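Local atomic coordinates of uracil-DNA glycosylase (Nitratifractor salsuginis, PDB entry 5X3G), a protein that belongs to the uracil-DNA glycosylase family, single-chain alpha/beta proteins built round a four-stranded parallel beta-sheet flanked by helices. Residues A[115-118]-A[119-123]; A[229-233]-A[234-238]. All coordinates share one frame; numbering follows the deposited sequence.

Contact 1 of 2, residues A[115-118]-A[119-123]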
loop_
_atom_site.group_PDB
_atom_site.type_symbol
_atom_site.label_atom_id
_atom_site.label_comp_id
_atom_site.label_asym_id
_atom_site.label_seq_id
_atom_site.Cartn_x
_atom_site.Cartn_y
_atom_site.Cartn_z
ATOM N N SER A 115 -1.327 11.358 6.596
ATOM C CA SER A 115 -2.171 10.170 6.561
ATOM C C SER A 115 -1.655 9.096 7.511
ATOM O O SER A 115 -2.432 8.491 8.258
ATOM C CB SER A 115 -2.256 9.640 5.131
ATOM O OG SER A 115 -2.979 10.537 4.309
ATOM N N LEU A 116 -0.341 8.862 7.510
ATOM C CA LEU A 116 0.225 7.863 8.409
ATOM C C LEU A 116 0.131 8.307 9.860
ATOM O O LEU A 116 -0.086 7.478 10.750
ATOM C CB LEU A 116 1.673 7.570 8.028
ATOM C CG LEU A 116 1.798 6.492 6.950
ATOM C CD1 LEU A 116 3.106 6.626 6.189
ATOM C CD2 LEU A 116 1.660 5.106 7.573
ATOM N N ARG A 117 0.306 9.605 10.120
ATOM C CA ARG A 117 0.102 10.138 11.463
ATOM C C ARG A 117 -1.278 9.761 11.990
ATOM O O ARG A 117 -1.410 9.136 13.054
ATOM C CB ARG A 117 0.281 11.661 11.445
ATOM C CG ARG A 117 0.104 12.344 12.794
ATOM C CD ARG A 117 0.328 13.855 12.704
ATOM N NE ARG A 117 -0.791 14.560 12.079
ATOM C CZ ARG A 117 -0.682 15.374 11.032
ATOM N NH1 ARG A 117 0.503 15.604 10.482
ATOM N NH2 ARG A 117 -1.759 15.970 10.542
ATOM N N ASN A 118 -2.322 10.103 11.231
ATOM C CA ASN A 118 -3.678 9.844 11.700
ATOM C C ASN A 118 -3.988 8.354 11.741
ATOM O O ASN A 118 -4.731 7.906 12.622
ATOM C CB ASN A 118 -4.685 10.586 10.823
ATOM C CG ASN A 118 -4.594 12.093 10.982
ATOM O OD1 ASN A 118 -4.274 12.596 12.059
ATOM N ND2 ASN A 118 -4.881 12.822 9.908
ATOM N N PHE A 119 -3.427 7.569 10.816
ATOM C CA PHE A 119 -3.655 6.127 10.841
ATOM C C PHE A 119 -3.032 5.495 12.076
ATOM O O PHE A 119 -3.618 4.594 12.684
ATOM C CB PHE A 119 -3.095 5.474 9.574
ATOM C CG PHE A 119 -3.347 3.991 9.497
ATOM C CD1 PHE A 119 -4.492 3.508 8.891
ATOM C CD2 PHE A 119 -2.444 3.078 10.021
ATOM C CE1 PHE A 119 -4.737 2.148 8.816
ATOM C CE2 PHE A 119 -2.687 1.717 9.948
ATOM C CZ PHE A 119 -3.834 1.254 9.344
ATOM N N ILE A 120 -1.840 5.955 12.459
ATOM C CA ILE A 120 -1.165 5.393 13.623
ATOM C C ILE A 120 -1.886 5.790 14.904
ATOM O O ILE A 120 -2.058 4.967 15.814
ATOM C CB ILE A 120 0.312 5.826 13.641
ATOM C CG1 ILE A 120 1.086 5.136 12.512
ATOM C CG2 ILE A 120 0.934 5.527 14.995
ATOM C CD1 ILE A 120 2.482 5.683 12.318
ATOM N N LYS A 121 -2.326 7.049 15.000
ATOM C CA LYS A 121 -3.162 7.429 16.137
ATOM C C LYS A 121 -4.438 6.593 16.188
ATOM O O LYS A 121 -4.861 6.156 17.267
ATOM C CB LYS A 121 -3.500 8.918 16.075
ATOM C CG LYS A 121 -2.331 9.840 16.358
ATOM C CD LYS A 121 -2.770 11.291 16.285
ATOM C CE LYS A 121 -1.598 12.236 16.449
ATOM N NZ LYS A 121 -2.049 13.655 16.411
HETATM N N MSE A 122 -5.070 6.373 15.036
HETATM C CA MSE A 122 -6.275 5.546 14.919
HETATM C C MSE A 122 -6.011 4.147 15.468
HETATM O O MSE A 122 -6.818 3.615 16.226
HETATM C CB MSE A 122 -6.746 5.471 13.451
HETATM C CG MSE A 122 -8.010 4.620 13.184
HETATM SE SE MSE A 122 -7.737 2.674 13.244
HETATM C CE MSE A 122 -6.549 2.470 11.713
ATOM N N ALA A 123 -4.881 3.554 15.074
ATOM C CA ALA A 123 -4.557 2.213 15.543
ATOM C C ALA A 123 -4.296 2.199 17.044
ATOM O O ALA A 123 -4.686 1.253 17.739
ATOM C CB ALA A 123 -3.354 1.666 14.778
HETATM O O HOH W 1 -2.865 14.255 13.597
#

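Contact 2 of 2, residues A[229-233]-A[234-238]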
loop_
_atom_site.group_PDB
_atom_site.type_symbol
_atom_site.label_atom_id
_atom_site.label_comp_id
_atom_site.label_asym_id
_atom_site.label_seq_id
_atom_site.Cartn_x
_atom_site.Cartn_y
_atom_site.Cartn_z
ATOM N N GLU A 229 -13.436 6.685 5.040
ATOM C CA GLU A 229 -12.844 8.014 5.028
ATOM C C GLU A 229 -11.331 7.908 4.868
ATOM O O GLU A 229 -10.694 7.010 5.428
ATOM C CB GLU A 229 -13.204 8.738 6.326
ATOM C CG GLU A 229 -12.481 10.039 6.580
ATOM C CD GLU A 229 -12.880 10.653 7.907
ATOM O OE1 GLU A 229 -13.281 9.895 8.818
ATOM O OE2 GLU A 229 -12.796 11.892 8.039
ATOM N N HIS A 230 -10.755 8.818 4.088
ATOM C CA HIS A 230 -9.317 8.777 3.865
ATOM C C HIS A 230 -8.578 9.192 5.137
ATOM O O HIS A 230 -8.970 10.161 5.796
ATOM C CB HIS A 230 -8.922 9.689 2.703
ATOM C CG HIS A 230 -7.544 9.434 2.180
ATOM N ND1 HIS A 230 -6.408 9.881 2.821
ATOM C CD2 HIS A 230 -7.116 8.765 1.083
ATOM C CE1 HIS A 230 -5.341 9.504 2.138
ATOM N NE2 HIS A 230 -5.744 8.826 1.079
ATOM N N PRO A 231 -7.506 8.483 5.507
ATOM C CA PRO A 231 -6.800 8.805 6.760
ATOM C C PRO A 231 -6.149 10.179 6.771
ATOM O O PRO A 231 -5.699 10.619 7.838
ATOM C CB PRO A 231 -5.750 7.691 6.872
ATOM C CG PRO A 231 -5.565 7.202 5.463
ATOM C CD PRO A 231 -6.912 7.324 4.819
ATOM N N TYR A 232 -6.082 10.869 5.630
ATOM C CA TYR A 232 -5.590 12.243 5.628
ATOM C C TYR A 232 -6.417 13.128 6.551
ATOM O O TYR A 232 -5.899 14.104 7.105
ATOM C CB TYR A 232 -5.597 12.796 4.201
ATOM C CG TYR A 232 -4.958 14.161 4.049
ATOM C CD1 TYR A 232 -3.636 14.288 3.645
ATOM C CD2 TYR A 232 -5.683 15.320 4.294
ATOM C CE1 TYR A 232 -3.050 15.532 3.499
ATOM C CE2 TYR A 232 -5.106 16.566 4.155
ATOM C CZ TYR A 232 -3.790 16.668 3.757
ATOM O OH TYR A 232 -3.213 17.907 3.614
ATOM N N ASN A 233 -7.689 12.793 6.742
ATOM C CA ASN A 233 -8.578 13.591 7.572
ATOM C C ASN A 233 -8.383 13.227 9.037
ATOM O O ASN A 233 -8.354 12.045 9.391
ATOM C CB ASN A 233 -10.025 13.358 7.146
ATOM C CG ASN A 233 -10.250 13.651 5.675
ATOM O OD1 ASN A 233 -10.405 12.737 4.864
ATOM N ND2 ASN A 233 -10.267 14.930 5.323
ATOM N N HIS A 234 -8.237 14.243 9.891
ATOM C CA HIS A 234 -8.022 13.981 11.311
ATOM C C HIS A 234 -9.179 13.199 11.923
ATOM O O HIS A 234 -8.969 12.397 12.844
ATOM C CB HIS A 234 -7.798 15.296 12.060
ATOM C CG HIS A 234 -8.843 16.333 11.793
ATOM N ND1 HIS A 234 -9.930 16.526 12.619
ATOM C CD2 HIS A 234 -8.965 17.239 10.794
ATOM C CE1 HIS A 234 -10.678 17.503 12.139
ATOM N NE2 HIS A 234 -10.115 17.953 11.031
ATOM N N THR A 235 -10.397 13.393 11.408
ATOM C CA THR A 235 -11.550 12.651 11.909
ATOM C C THR A 235 -11.359 11.143 11.775
ATOM O O THR A 235 -11.945 10.373 12.548
ATOM C CB THR A 235 -12.815 13.095 11.174
ATOM O OG1 THR A 235 -12.542 13.197 9.773
ATOM C CG2 THR A 235 -13.293 14.447 11.693
ATOM N N PHE A 236 -10.534 10.706 10.814
ATOM C CA PHE A 236 -10.215 9.288 10.670
ATOM C C PHE A 236 -9.773 8.663 11.984
ATOM O O PHE A 236 -9.999 7.469 12.208
ATOM C CB PHE A 236 -9.117 9.099 9.616
ATOM C CG PHE A 236 -8.760 7.660 9.346
ATOM C CD1 PHE A 236 -9.479 6.916 8.426
ATOM C CD2 PHE A 236 -7.696 7.057 10.000
ATOM C CE1 PHE A 236 -9.152 5.597 8.169
ATOM C CE2 PHE A 236 -7.364 5.738 9.749
ATOM C CZ PHE A 236 -8.092 5.008 8.833
ATOM N N ILE A 237 -9.148 9.451 12.866
ATOM C CA ILE A 237 -8.639 8.898 14.117
ATOM C C ILE A 237 -9.766 8.304 14.951
ATOM O O ILE A 237 -9.579 7.285 15.628
ATOM C CB ILE A 237 -7.855 9.974 14.896
ATOM C CG1 ILE A 237 -6.679 10.486 14.064
ATOM C CG2 ILE A 237 -7.346 9.425 16.219
ATOM C CD1 ILE A 237 -5.983 11.685 14.670
ATOM N N VAL A 238 -10.957 8.901 14.902
ATOM C CA VAL A 238 -12.070 8.386 15.693
ATOM C C VAL A 238 -13.148 7.822 14.776
ATOM O O VAL A 238 -14.333 7.806 15.129
ATOM C CB VAL A 238 -12.642 9.469 16.626
ATOM C CG1 VAL A 238 -11.626 9.826 17.701
ATOM C CG2 VAL A 238 -13.035 10.701 15.833
#

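Contact 1 of 2, residues A[115-118]-A[119-123]
Arg117 sends its CG anti to the backbone N (chi1 -180°) and then bends at chi3 (75°), while Lys121 starts with CG beside its own backbone N and runs fully extended. The two chains thereby lie side by side, pointing the same way, with Arg117 CG 4.0 Å from Lys121 CE. Their charged ends do not touch; one water sits between them, at the edge of the guanidinium and in its plane. It accepts from Arg117 NE at 2.6 Å and from Lys121 NZ at 3.0 Å, and donates to Asn118 OD1 at 2.7 Å, so three side chains share it and the like charges are probably screened. ND2 of the same amide is hydrogen-bonded to Pro231 O, and Arg117 NH1 turns to the carbonyl of Asn111. All this rides on one face of the alpha-helix 114-126, whose i to i+4 bonds include Lys121 N to Arg117 O, 3.0 Å and nearly straight (173°). The apolar side carries Ile120, whose CG1 comes to 3.2 Å from Leu116 O, and Phe119, with CE of the selenomethionine Met122 over one ring face, offset toward the rim. Edge-to-face rings of Phe92 and Phe246 pack round Phe119.

Contact 2 of 2, residues A[229-233]-A[234-238]
Pro231 and Phe236 meet in a local CH-pi contact, five residues apart, where a type I beta turn runs into a 3-10 segment in the loop that leaves strand 225-228 and leads to helix 240-246. Pro231 CB stands over the centre of the Phe236 ring, 3.7 Å from its centroid and only 10° off the ring normal. The phenyl gets there because its CG is anti to the backbone N (chi1 -177°), which swings the ring back over the preceding turn; Pro231 CA lies over the same ring, 3.4 Å from Phe236 CG. Near the rim, Glu229 O approaches Phe236 CD1 obliquely at 3.2 Å.

The backbone makes this fold-back possible. The beta turn runs from His230 to Asn233, closed by Asn233 N to His230 O at 3.1 Å. Within it the His230 ring accepts from Tyr232 N through ND1 at 3.0 Å, the donor lying near the ring plane, which helps to set the rotation of the imidazole. The short 3-10 segment, 234-237, follows directly. Phe236 N bonds to Asn233 O at 2.9 Å, bent (144°) and well above the carbonyl plane, joining the two turns.

Glu229 is extended beyond CG, and its OE1 is held by Asn239 ND2. On the buried side Pro231 packs on Phe92 and Phe236 on Ala242 of helix 240-246, while Ile237 bonds through its carbonyl O to Trp243 of that helix and rests its side chain on helix 114-126.

Contact 1 is the more buried of the two, a run of regular alpha-helix; contact 2 is irregular loop and 3-10 backbone, part buried and part exposed. Their centres lie about 8 Å apart, on the same side of the chain's centre, and they touch directly. The Asn118 amide serves both places: ND2 probably donates to Pro231 O at 3.1 Å, while OD1 takes the water. Ser115 rests against His230 and Tyr232. Both contacts also pack on helix 240-246 and Phe92. The chemistry follows the backbone: contact 1 pairs repeating helix bonds with a water-bridged polar face, contact 2 a proline-aromatic CH-pi contact with turn-closing bonds.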